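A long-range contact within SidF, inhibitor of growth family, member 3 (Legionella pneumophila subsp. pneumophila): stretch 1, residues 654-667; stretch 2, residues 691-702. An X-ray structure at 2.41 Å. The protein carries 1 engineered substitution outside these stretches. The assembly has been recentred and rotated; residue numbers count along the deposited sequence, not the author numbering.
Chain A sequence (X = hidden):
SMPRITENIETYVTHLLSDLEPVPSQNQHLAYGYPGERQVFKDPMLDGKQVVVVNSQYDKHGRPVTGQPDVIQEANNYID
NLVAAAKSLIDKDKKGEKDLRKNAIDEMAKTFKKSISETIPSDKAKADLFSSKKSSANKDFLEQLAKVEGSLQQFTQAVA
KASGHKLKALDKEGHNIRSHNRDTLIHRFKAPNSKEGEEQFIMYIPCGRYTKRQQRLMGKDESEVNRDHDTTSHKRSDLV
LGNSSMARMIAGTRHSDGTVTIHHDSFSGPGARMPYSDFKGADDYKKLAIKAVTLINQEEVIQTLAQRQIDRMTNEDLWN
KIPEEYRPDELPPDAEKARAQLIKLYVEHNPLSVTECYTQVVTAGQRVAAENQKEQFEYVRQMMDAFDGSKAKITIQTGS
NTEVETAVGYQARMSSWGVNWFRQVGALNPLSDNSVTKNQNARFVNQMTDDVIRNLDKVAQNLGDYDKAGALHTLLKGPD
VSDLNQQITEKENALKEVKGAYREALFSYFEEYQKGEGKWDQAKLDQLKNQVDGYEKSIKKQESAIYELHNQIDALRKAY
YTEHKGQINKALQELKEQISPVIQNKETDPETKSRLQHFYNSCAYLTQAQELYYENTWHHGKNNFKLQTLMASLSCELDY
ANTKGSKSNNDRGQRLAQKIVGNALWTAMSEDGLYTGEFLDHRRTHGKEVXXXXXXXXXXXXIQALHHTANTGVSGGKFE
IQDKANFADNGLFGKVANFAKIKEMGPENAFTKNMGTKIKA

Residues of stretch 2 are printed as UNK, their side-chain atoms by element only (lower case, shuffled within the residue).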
# COMPACT_ATOMS: atom_id res chain seq x y z
N GLN A 654 -2.92 4.14 -4.59
CA GLN A 654 -2.72 3.33 -5.80
C GLN A 654 -1.79 4.00 -6.83
O GLN A 654 -1.01 3.30 -7.54
CB GLN A 654 -4.06 3.09 -6.54
CG GLN A 654 -4.97 2.11 -5.84
CD GLN A 654 -4.18 0.91 -5.38
OE1 GLN A 654 -3.73 0.11 -6.18
NE2 GLN A 654 -3.96 0.82 -4.09
N ARG A 655 -1.93 5.30 -6.99
CA ARG A 655 -1.09 5.99 -7.93
C ARG A 655 0.38 6.06 -7.42
O ARG A 655 1.32 5.98 -8.21
CB ARG A 655 -1.57 7.41 -8.24
CG ARG A 655 -3.01 7.72 -8.66
CD ARG A 655 -3.80 6.96 -9.76
NE ARG A 655 -3.21 6.76 -11.02
CZ ARG A 655 -3.76 6.95 -12.24
NH1 ARG A 655 -4.96 7.42 -12.45
NH2 ARG A 655 -3.03 6.63 -13.33
N LEU A 656 0.58 6.21 -6.11
CA LEU A 656 1.90 6.12 -5.60
C LEU A 656 2.40 4.66 -5.85
O LEU A 656 3.55 4.48 -6.32
CB LEU A 656 1.92 6.49 -4.11
CG LEU A 656 3.32 6.37 -3.53
CD1 LEU A 656 4.41 7.36 -4.09
CD2 LEU A 656 3.13 6.47 -2.05
N ALA A 657 1.57 3.64 -5.58
CA ALA A 657 2.03 2.24 -5.83
C ALA A 657 2.42 2.03 -7.30
O ALA A 657 3.40 1.30 -7.60
CB ALA A 657 0.98 1.21 -5.37
N GLN A 658 1.73 2.73 -8.21
CA GLN A 658 2.00 2.63 -9.65
C GLN A 658 3.37 3.23 -9.97
O GLN A 658 4.13 2.69 -10.77
CB GLN A 658 0.93 3.43 -10.45
CG GLN A 658 1.33 3.72 -11.92
CD GLN A 658 0.27 4.48 -12.82
OE1 GLN A 658 0.57 4.83 -13.99
NE2 GLN A 658 -0.92 4.75 -12.31
N LYS A 659 3.68 4.38 -9.39
CA LYS A 659 5.00 4.99 -9.56
C LYS A 659 6.10 4.06 -9.00
O LYS A 659 7.15 3.86 -9.63
CB LYS A 659 4.97 6.34 -8.83
CG LYS A 659 5.11 7.57 -9.69
CD LYS A 659 3.99 7.82 -10.65
CE LYS A 659 4.20 9.12 -11.45
NZ LYS A 659 4.83 8.99 -12.83
N ILE A 660 5.87 3.41 -7.86
CA ILE A 660 6.98 2.64 -7.26
C ILE A 660 7.14 1.34 -8.02
O ILE A 660 8.26 0.92 -8.29
CB ILE A 660 6.65 2.30 -5.80
CG1 ILE A 660 6.69 3.57 -4.97
CG2 ILE A 660 7.62 1.27 -5.24
CD1 ILE A 660 5.76 3.50 -3.78
N VAL A 661 6.02 0.67 -8.37
CA VAL A 661 6.15 -0.63 -8.98
C VAL A 661 6.72 -0.39 -10.37
O VAL A 661 7.57 -1.13 -10.81
CB VAL A 661 4.82 -1.42 -9.15
CG1 VAL A 661 5.12 -2.87 -9.30
CG2 VAL A 661 3.99 -1.33 -7.92
N GLY A 662 6.27 0.67 -11.07
CA GLY A 662 6.68 0.88 -12.46
C GLY A 662 8.18 1.19 -12.44
O GLY A 662 8.95 0.76 -13.31
N ASN A 663 8.62 1.92 -11.43
CA ASN A 663 10.00 2.26 -11.37
C ASN A 663 10.83 1.07 -11.03
O ASN A 663 11.95 0.93 -11.53
CB ASN A 663 10.28 3.38 -10.36
CG ASN A 663 11.75 3.60 -10.17
OD1 ASN A 663 12.39 4.29 -10.97
ND2 ASN A 663 12.32 2.92 -9.19
N ALA A 664 10.30 0.21 -10.15
CA ALA A 664 11.01 -1.07 -9.84
C ALA A 664 11.19 -1.96 -11.10
O ALA A 664 12.28 -2.55 -11.35
CB ALA A 664 10.24 -1.84 -8.77
N LEU A 665 10.12 -2.08 -11.91
CA LEU A 665 10.20 -2.92 -13.08
C LEU A 665 11.12 -2.31 -14.16
O LEU A 665 11.91 -2.98 -14.78
CB LEU A 665 8.83 -3.19 -13.61
CG LEU A 665 8.02 -4.20 -12.80
CD1 LEU A 665 6.63 -4.08 -13.36
CD2 LEU A 665 8.50 -5.66 -12.94
N TRP A 666 11.01 -1.03 -14.38
CA TRP A 666 11.83 -0.41 -15.35
C TRP A 666 13.30 -0.61 -15.00
O TRP A 666 14.12 -0.94 -15.84
CB TRP A 666 11.46 1.07 -15.40
CG TRP A 666 12.33 1.79 -16.36
CD1 TRP A 666 13.48 2.52 -16.10
CD2 TRP A 666 12.16 1.82 -17.79
NE1 TRP A 666 14.00 3.04 -17.24
CE2 TRP A 666 13.29 2.60 -18.32
CE3 TRP A 666 11.27 1.22 -18.67
CZ2 TRP A 666 13.46 2.82 -19.69
CZ3 TRP A 666 11.46 1.43 -20.04
CH2 TRP A 666 12.52 2.22 -20.54
N THR A 667 13.66 -0.45 -13.74
CA THR A 667 15.07 -0.48 -13.34
C THR A 667 15.61 -1.87 -13.33
O THR A 667 16.72 -2.14 -13.79
CB THR A 667 15.22 0.12 -11.94
OG1 THR A 667 14.59 1.41 -11.96
CG2 THR A 667 16.67 0.28 -11.55
N UNK A 691 7.24 6.50 -26.12
CA UNK A 691 8.48 5.84 -25.68
C UNK A 691 8.25 4.49 -24.94
O UNK A 691 7.12 4.12 -24.55
o UNK A 691 8.48 6.84 -23.52
c UNK A 691 9.21 6.79 -24.75
N UNK A 692 9.32 3.77 -24.68
CA UNK A 692 9.23 2.55 -23.89
C UNK A 692 8.71 2.73 -22.48
O UNK A 692 7.88 1.94 -22.02
c UNK A 692 10.86 1.22 -25.15
n UNK A 692 9.82 0.85 -25.87
c UNK A 692 10.57 1.89 -23.86
o UNK A 692 12.00 1.00 -25.49
N UNK A 693 9.16 3.79 -21.81
CA UNK A 693 8.62 4.10 -20.47
C UNK A 693 7.11 4.25 -20.46
O UNK A 693 6.45 3.68 -19.58
c UNK A 693 9.29 5.30 -19.79
c UNK A 693 10.55 4.83 -19.12
c UNK A 693 9.70 6.30 -20.82
N UNK A 694 6.58 4.93 -21.46
CA UNK A 694 5.13 5.26 -21.50
C UNK A 694 4.36 4.00 -21.79
O UNK A 694 3.24 3.80 -21.30
c UNK A 694 4.82 6.36 -22.53
c UNK A 694 3.08 8.08 -23.07
c UNK A 694 3.37 6.64 -22.68
o UNK A 694 4.09 8.80 -23.39
o UNK A 694 1.86 8.47 -23.07
N UNK A 695 5.01 3.14 -22.55
CA UNK A 695 4.40 1.87 -22.89
C UNK A 695 4.27 1.00 -21.61
O UNK A 695 3.24 0.34 -21.40
n UNK A 695 6.41 -0.75 -25.91
c UNK A 695 4.44 -0.00 -24.59
o UNK A 695 4.90 -2.30 -25.16
c UNK A 695 5.28 -1.12 -25.24
c UNK A 695 5.22 1.17 -24.01
N UNK A 696 5.30 1.03 -20.77
CA UNK A 696 5.19 0.37 -19.47
C UNK A 696 4.10 1.05 -18.67
O UNK A 696 3.25 0.39 -18.05
c UNK A 696 5.84 -1.57 -17.16
c UNK A 696 7.87 -0.28 -16.66
c UNK A 696 6.51 0.47 -18.69
c UNK A 696 6.92 -0.69 -17.76
N UNK A 697 4.12 2.38 -18.65
CA UNK A 697 3.21 3.07 -17.78
C UNK A 697 1.77 2.63 -18.18
O UNK A 697 0.94 2.50 -17.34
o UNK A 697 2.84 4.79 -15.51
o UNK A 697 2.61 6.58 -16.78
c UNK A 697 3.45 4.60 -17.86
c UNK A 697 2.92 5.37 -16.63
N UNK A 698 1.52 2.35 -19.46
CA UNK A 698 0.23 1.97 -19.95
C UNK A 698 -0.20 0.70 -19.30
O UNK A 698 -1.39 0.48 -19.09
c UNK A 698 0.16 3.21 -22.15
n UNK A 698 -0.07 4.36 -24.28
c UNK A 698 -0.07 4.51 -25.62
n UNK A 698 0.14 3.45 -26.40
c UNK A 698 0.10 3.06 -23.62
c UNK A 698 0.19 1.85 -21.47
n UNK A 698 -0.28 5.72 -26.19
N UNK A 699 0.73 -0.10 -18.85
CA UNK A 699 0.33 -1.41 -18.35
C UNK A 699 -0.29 -1.29 -16.95
O UNK A 699 -1.22 -2.03 -16.60
c UNK A 699 1.52 -2.38 -18.29
o UNK A 699 1.68 -3.71 -21.68
c UNK A 699 1.27 -3.50 -20.54
c UNK A 699 2.20 -2.76 -19.61
o UNK A 699 0.12 -3.85 -20.17
N UNK A 700 0.20 -0.32 -16.18
CA UNK A 700 0.01 -0.28 -14.72
C UNK A 700 -1.39 0.09 -14.22
O UNK A 700 -1.70 -0.07 -13.05
c UNK A 700 2.86 -1.09 -14.24
c UNK A 700 2.41 0.28 -14.72
c UNK A 700 3.42 1.35 -14.35
c UNK A 700 1.06 0.62 -14.09
N UNK A 701 -2.31 0.55 -15.06
CA UNK A 701 -3.64 0.91 -14.45
C UNK A 701 -4.51 -0.29 -14.32
O UNK A 701 -5.55 -0.30 -13.59
c UNK A 701 -3.98 3.37 -14.67
o UNK A 701 -3.96 1.86 -16.62
c UNK A 701 -4.37 1.97 -15.24
N UNK A 702 -4.10 -1.36 -14.95
CA UNK A 702 -5.01 -2.49 -14.99
C UNK A 702 -5.20 -3.20 -13.65
O UNK A 702 -6.34 -3.47 -13.27
c UNK A 702 -4.11 -2.68 -17.34
c UNK A 702 -4.88 -3.36 -16.29
o UNK A 702 -4.32 -4.60 -16.01

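Position 691 has one carbon and one oxygen in its side chain and touches nothing on stretch 1. This is a serine, S691. It sits at the N-cap of the helix that follows, and its OG accepts a weak capping bond from the backbone N of residue 694, 3.4 Å away.

Position 692 has two carbons, the second carrying one oxygen and one nitrogen. Its first carbon lies at the edge of the W666 indole, near the ring plane. That is a short amide, N692. Its CB is 3.9 Å from W666 CH2.

Position 693 has three carbons, forked at the first. One methyl lies over a face of the W666 ring. It is a valine, V693. Its CG1 is 3.6 Å from W666 CH2. The methyl lies almost on the normal of the six-membered ring, 3° off it, which makes a CH-pi contact.

Position 694 has three carbons in a row, the third carrying two oxygens. It is out of reach of stretch 1. This is E694. Both carboxylate oxygens are bonded elsewhere in the structure.

Position 695 also has three carbons, but the third carries one oxygen and one nitrogen. It is again out of reach. It is Q695.

Position 696 has four carbons, forked at the second, with no heteroatom. One methyl touches three residues of the facing helix: G662, L665 and W666. This is a leucine, L696. Its CD1 is 3.7 Å from G662 O, 4.3 Å from L665 CB and 4.0 Å from W666 CB.

Position 697 has two carbons, the second carrying two oxygens. The CA-to-CB bond points sideways, but the carboxylate end comes nearer and meets the end of the Q658 side chain. It is D697. OD2 is bonded elsewhere in the structure.

Position 698 has three carbons, a nitrogen, then a carbon bearing two more nitrogens. The CA-to-CB bond points away from stretch 1, and the side chain makes no contact there. That is a guanidinium, R698.

Position 699 has three carbons, the third carrying two oxygens. It is out of reach. It is E699, with its carboxylate bonded elsewhere in the structure.

Position 700 has four carbons, forked at the second. They touch Q658 and G662. This is L700. Its CB is 3.8 Å from Q658 CG, and its CD1 is 3.8 Å from G662 CA.

Position 701 has one carbon carrying one oxygen and one carbon. The methyl touches R655. It is a threonine, T701. Its CG2 lies 3.7 Å from R655 NH2.

Position 702 has the same atoms and makes no contact with stretch 1. It is T702.

The contact is mainly side-chain packing between helix 654-667 and helix 692-699, extended by L700 and T701. The two helix axes cross at 130° and approach to 10.2 Å. G662 leaves room in the middle: an ideal CB there would be 2.8 Å from L700 CD1, a clash. L700 CD1 fills the space beside G662, and L696 CD1 packs against G662 O, L665 CB and W666 CB. W666 covers V693 with its ring face. The two stretches bury 517 Å² in all, and no clear hydrogen bond joins them.

Stretch 2 (691-702) SNVEQLDRELTT
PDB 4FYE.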